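Local atomic coordinates of iron transport multicopper oxidase FET3 (Saccharomyces cerevisiae, PDB entry 1ZPU), a protein that oxidises ferrous to ferric iron with four copper ions, reducing dioxygen to water, so that yeast can take iron up through the permease FTR1. Residues A[200-211]-A[223-231]. Sequence-based numbering, arbitrary orientation.
Sequences SQYFWIEDHEMT and NVTDMLYIT. With NAG (2-acetamido-2-deoxy-beta-D-glucopyranose), chain I.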
loop_
_atom_site.group_PDB
_atom_site.type_symbol
_atom_site.label_atom_id
_atom_site.label_comp_id
_atom_site.label_asym_id
_atom_site.label_seq_id
_atom_site.Cartn_x
_atom_site.Cartn_y
_atom_site.Cartn_z
ATOM N N SER A 200 -7.104 -1.543 9.469
ATOM C CA SER A 200 -5.901 -1.556 10.333
ATOM C C SER A 200 -6.006 -2.637 11.413
ATOM O O SER A 200 -7.101 -2.990 11.850
ATOM C CB SER A 200 -5.748 -0.227 11.067
ATOM O OG SER A 200 -5.607 0.887 10.208
ATOM N N GLN A 201 -4.881 -3.146 11.883
ATOM C CA GLN A 201 -4.942 -4.160 12.926
ATOM C C GLN A 201 -4.024 -3.845 14.075
ATOM O O GLN A 201 -2.930 -3.303 13.878
ATOM C CB GLN A 201 -4.563 -5.518 12.374
ATOM C CG GLN A 201 -5.495 -6.039 11.292
ATOM C CD GLN A 201 -5.248 -7.497 11.008
ATOM O OE1 GLN A 201 -4.814 -8.243 11.894
ATOM N NE2 GLN A 201 -5.502 -7.916 9.785
ATOM N N TYR A 202 -4.458 -4.184 15.283
ATOM C CA TYR A 202 -3.540 -4.191 16.407
ATOM C C TYR A 202 -2.944 -5.577 16.474
ATOM O O TYR A 202 -3.630 -6.575 16.211
ATOM C CB TYR A 202 -4.235 -3.879 17.722
ATOM C CG TYR A 202 -4.970 -2.581 17.753
ATOM C CD1 TYR A 202 -6.298 -2.521 17.342
ATOM C CD2 TYR A 202 -4.356 -1.410 18.214
ATOM C CE1 TYR A 202 -7.000 -1.338 17.375
ATOM C CE2 TYR A 202 -5.050 -0.206 18.255
ATOM C CZ TYR A 202 -6.378 -0.180 17.831
ATOM O OH TYR A 202 -7.117 0.987 17.839
ATOM N N PHE A 203 -1.666 -5.645 16.812
ATOM C CA PHE A 203 -0.985 -6.912 16.887
ATOM C C PHE A 203 -0.155 -6.998 18.147
ATOM O O PHE A 203 0.566 -6.050 18.480
ATOM C CB PHE A 203 -0.077 -7.092 15.682
ATOM C CG PHE A 203 0.674 -8.380 15.690
ATOM C CD1 PHE A 203 0.114 -9.521 15.127
ATOM C CD2 PHE A 203 1.941 -8.460 16.270
ATOM C CE1 PHE A 203 0.804 -10.717 15.129
ATOM C CE2 PHE A 203 2.638 -9.643 16.288
ATOM C CZ PHE A 203 2.070 -10.782 15.725
ATOM N N TRP A 204 -0.240 -8.141 18.830
ATOM C CA TRP A 204 0.603 -8.402 19.994
ATOM C C TRP A 204 0.718 -9.882 20.340
ATOM O O TRP A 204 -0.110 -10.696 19.917
ATOM C CB TRP A 204 0.126 -7.612 21.214
ATOM C CG TRP A 204 -1.157 -8.078 21.852
ATOM C CD1 TRP A 204 -1.276 -8.885 22.938
ATOM C CD2 TRP A 204 -2.500 -7.724 21.466
ATOM N NE1 TRP A 204 -2.605 -9.062 23.264
ATOM C CE2 TRP A 204 -3.377 -8.361 22.376
ATOM C CE3 TRP A 204 -3.044 -6.936 20.439
ATOM C CZ2 TRP A 204 -4.766 -8.231 22.297
ATOM C CZ3 TRP A 204 -4.428 -6.811 20.355
ATOM C CH2 TRP A 204 -5.273 -7.459 21.282
ATOM N N ILE A 205 1.748 -10.204 21.124
ATOM C CA ILE A 205 2.027 -11.563 21.550
ATOM C C ILE A 205 1.963 -11.594 23.076
ATOM O O ILE A 205 2.697 -10.869 23.740
ATOM C CB ILE A 205 3.421 -12.009 21.066
ATOM C CG1 ILE A 205 3.526 -11.854 19.549
ATOM C CG2 ILE A 205 3.714 -13.434 21.473
ATOM C CD1 ILE A 205 4.933 -12.012 19.010
ATOM N N GLU A 206 1.074 -12.422 23.619
ATOM C CA GLU A 206 0.944 -12.606 25.058
ATOM C C GLU A 206 2.303 -12.833 25.699
ATOM O O GLU A 206 3.066 -13.692 25.242
ATOM C CB GLU A 206 0.015 -13.780 25.355
ATOM C CG GLU A 206 -0.161 -14.082 26.816
ATOM C CD GLU A 206 -0.914 -15.374 27.066
ATOM O OE1 GLU A 206 -1.011 -15.775 28.247
ATOM O OE2 GLU A 206 -1.397 -15.999 26.098
ATOM N N ASP A 207 2.598 -12.025 26.727
ATOM C CA ASP A 207 3.827 -12.114 27.533
ATOM C C ASP A 207 5.152 -12.057 26.777
ATOM O O ASP A 207 6.169 -12.519 27.293
ATOM C CB ASP A 207 3.806 -13.363 28.412
ATOM C CG ASP A 207 2.926 -13.195 29.610
ATOM O OD1 ASP A 207 1.881 -13.897 29.703
ATOM O OD2 ASP A 207 3.278 -12.334 30.447
ATOM N N HIS A 208 5.148 -11.505 25.567
ATOM C CA HIS A 208 6.382 -11.326 24.812
ATOM C C HIS A 208 6.486 -9.901 24.306
ATOM O O HIS A 208 5.608 -9.415 23.602
ATOM C CB HIS A 208 6.441 -12.263 23.604
ATOM C CG HIS A 208 6.664 -13.706 23.940
ATOM N ND1 HIS A 208 5.716 -14.484 24.566
ATOM C CD2 HIS A 208 7.708 -14.526 23.677
ATOM C CE1 HIS A 208 6.179 -15.712 24.706
ATOM N NE2 HIS A 208 7.388 -15.761 24.180
ATOM N N GLU A 209 7.577 -9.233 24.644
ATOM C CA GLU A 209 7.857 -7.917 24.089
ATOM C C GLU A 209 8.337 -8.030 22.651
ATOM O O GLU A 209 8.839 -9.078 22.234
ATOM C CB GLU A 209 8.905 -7.195 24.937
ATOM C CG GLU A 209 8.291 -6.399 26.072
ATOM C CD GLU A 209 9.302 -5.918 27.094
ATOM O OE1 GLU A 209 10.525 -6.089 26.873
ATOM O OE2 GLU A 209 8.860 -5.364 28.126
ATOM N N MET A 210 8.177 -6.941 21.903
ATOM C CA MET A 210 8.620 -6.872 20.510
ATOM C C MET A 210 9.570 -5.713 20.301
ATOM O O MET A 210 9.281 -4.582 20.707
ATOM C CB MET A 210 7.432 -6.723 19.579
ATOM C CG MET A 210 6.514 -7.892 19.617
ATOM S SD MET A 210 5.130 -7.702 18.513
ATOM C CE MET A 210 4.310 -6.245 19.148
ATOM N N THR A 211 10.711 -6.000 19.679
ATOM C CA THR A 211 11.712 -4.970 19.412
ATOM C C THR A 211 11.681 -4.587 17.948
ATOM O O THR A 211 12.113 -5.350 17.085
ATOM C CB THR A 211 13.113 -5.429 19.777
ATOM O OG1 THR A 211 13.082 -6.036 21.076
ATOM C CG2 THR A 211 14.063 -4.237 19.785
ATOM N N ASN A 223 13.305 -0.266 19.146
ATOM C CA ASN A 223 12.254 0.272 20.024
ATOM C C ASN A 223 11.358 -0.849 20.539
ATOM O O ASN A 223 10.691 -1.524 19.753
ATOM C CB ASN A 223 11.408 1.355 19.327
ATOM C CG ASN A 223 10.680 2.310 20.324
ATOM O OD1 ASN A 223 9.998 1.877 21.265
ATOM N ND2 ASN A 223 10.803 3.625 20.065
ATOM N N VAL A 224 11.343 -1.034 21.857
ATOM C CA VAL A 224 10.570 -2.091 22.502
ATOM C C VAL A 224 9.111 -1.671 22.737
ATOM O O VAL A 224 8.846 -0.583 23.223
ATOM C CB VAL A 224 11.238 -2.515 23.838
ATOM C CG1 VAL A 224 10.428 -3.584 24.526
ATOM C CG2 VAL A 224 12.644 -3.018 23.589
ATOM N N THR A 225 8.173 -2.541 22.376
ATOM C CA THR A 225 6.738 -2.334 22.642
ATOM C C THR A 225 6.030 -3.628 23.019
ATOM O O THR A 225 6.546 -4.734 22.811
ATOM C CB THR A 225 5.932 -1.860 21.387
ATOM O OG1 THR A 225 6.808 -1.325 20.383
ATOM C CG2 THR A 225 4.826 -0.834 21.781
ATOM N N ASP A 226 4.812 -3.476 23.519
ATOM C CA ASP A 226 3.937 -4.596 23.760
ATOM C C ASP A 226 2.940 -4.731 22.631
ATOM O O ASP A 226 2.363 -5.795 22.454
ATOM C CB ASP A 226 3.181 -4.385 25.059
ATOM C CG ASP A 226 4.100 -4.311 26.257
ATOM O OD1 ASP A 226 3.736 -3.629 27.244
ATOM O OD2 ASP A 226 5.190 -4.934 26.207
ATOM N N MET A 227 2.735 -3.664 21.863
ATOM C CA MET A 227 1.666 -3.649 20.868
ATOM C C MET A 227 1.973 -2.797 19.619
ATOM O O MET A 227 2.561 -1.713 19.713
ATOM C CB MET A 227 0.366 -3.183 21.530
ATOM C CG MET A 227 -0.868 -3.442 20.689
ATOM S SD MET A 227 -2.411 -2.946 21.465
ATOM C CE MET A 227 -2.397 -3.950 22.939
ATOM N N LEU A 228 1.571 -3.285 18.449
ATOM C CA LEU A 228 1.697 -2.488 17.216
ATOM C C LEU A 228 0.346 -2.140 16.636
ATOM O O LEU A 228 -0.586 -2.920 16.743
ATOM C CB LEU A 228 2.503 -3.222 16.149
ATOM C CG LEU A 228 3.928 -3.668 16.459
ATOM C CD1 LEU A 228 4.429 -4.608 15.378
ATOM C CD2 LEU A 228 4.864 -2.473 16.621
ATOM N N TYR A 229 0.247 -0.962 16.031
ATOM C CA TYR A 229 -0.885 -0.623 15.176
ATOM C C TYR A 229 -0.375 -0.639 13.725
ATOM O O TYR A 229 0.423 0.203 13.339
ATOM C CB TYR A 229 -1.458 0.745 15.559
ATOM C CG TYR A 229 -2.675 1.188 14.763
ATOM C CD1 TYR A 229 -3.968 0.791 15.125
ATOM C CD2 TYR A 229 -2.531 2.002 13.642
ATOM C CE1 TYR A 229 -5.081 1.186 14.383
ATOM C CE2 TYR A 229 -3.631 2.403 12.898
ATOM C CZ TYR A 229 -4.900 2.001 13.272
ATOM O OH TYR A 229 -5.966 2.430 12.506
ATOM N N ILE A 230 -0.807 -1.611 12.937
ATOM C CA ILE A 230 -0.334 -1.767 11.560
ATOM C C ILE A 230 -1.476 -1.514 10.583
ATOM O O ILE A 230 -2.468 -2.271 10.580
ATOM C CB ILE A 230 0.184 -3.204 11.293
ATOM C CG1 ILE A 230 1.042 -3.675 12.475
ATOM C CG2 ILE A 230 0.941 -3.271 10.000
ATOM C CD1 ILE A 230 1.671 -5.035 12.275
ATOM N N THR A 231 -1.346 -0.465 9.762
ATOM C CA THR A 231 -2.335 -0.177 8.720
ATOM C C THR A 231 -2.068 -1.102 7.555
ATOM O O THR A 231 -1.038 -1.762 7.510
ATOM C CB THR A 231 -2.270 1.297 8.188
ATOM O OG1 THR A 231 -1.230 1.431 7.204
ATOM C CG2 THR A 231 -2.072 2.320 9.309
HETATM C C1 NAG I . 10.537 4.547 21.152
HETATM C C2 NAG I . 11.488 5.656 20.716
HETATM C C3 NAG I . 11.297 6.947 21.540
HETATM C C4 NAG I . 9.880 7.273 22.039
HETATM C C5 NAG I . 8.942 6.053 22.050
HETATM C C6 NAG I . 7.486 6.446 21.826
HETATM C C7 NAG I . 13.653 4.777 19.793
HETATM C C8 NAG I . 13.091 4.603 18.399
HETATM N N2 NAG I . 12.860 5.171 20.806
HETATM O O3 NAG I . 11.727 8.060 20.788
HETATM O O4 NAG I . 10.055 7.834 23.339
HETATM O O5 NAG I . 9.258 5.126 21.029
HETATM O O6 NAG I . 6.764 5.364 21.273
HETATM O O7 NAG I . 14.848 4.552 19.983
#
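Two antiparallel strand pairings join 200-211 to 223-231 in the second cupredoxin-like domain, one in each sheet of its beta sandwich. In the first, strand 201-205 meets edge strand 228-230: Gln201 and Ile230 exchange two backbone hydrogen bonds, Gln201 N to Ile230 O and Ile230 N to Gln201 O, both 2.9 Å, and Phe203 and Leu228 do the same. In the second, part of the 210-215/218-225 hairpin, Met210 and Thr225 pair alike. The Met210 side chain bridges the two, its CE 3.7 Å from Leu228 CG on the side where Phe203 and Ile230 also sit. On the other face of the 201-205/228-230 pairing, Tyr229 turns its edge to the Tyr202 ring in a T-shaped stack, planes 67° apart, CD1 3.5 Å from Tyr202 CE2. With CG anti to the backbone N (chi1 -178°), Tyr229 reaches Ser200, whose OG donates to its OH at 2.8 Å; Asp257 also bonds that OH. A phenylalanine at Tyr229 would probably keep the stack but leave Ser200 OG and Asp257 without this shared partner. Met227 CE sits over the six-membered ring of Trp204, 4.2 Å from its centroid. Paired backbone bonds thus fix the register, while aromatic, methyl and hydroxyl contacts set the side-chain packing.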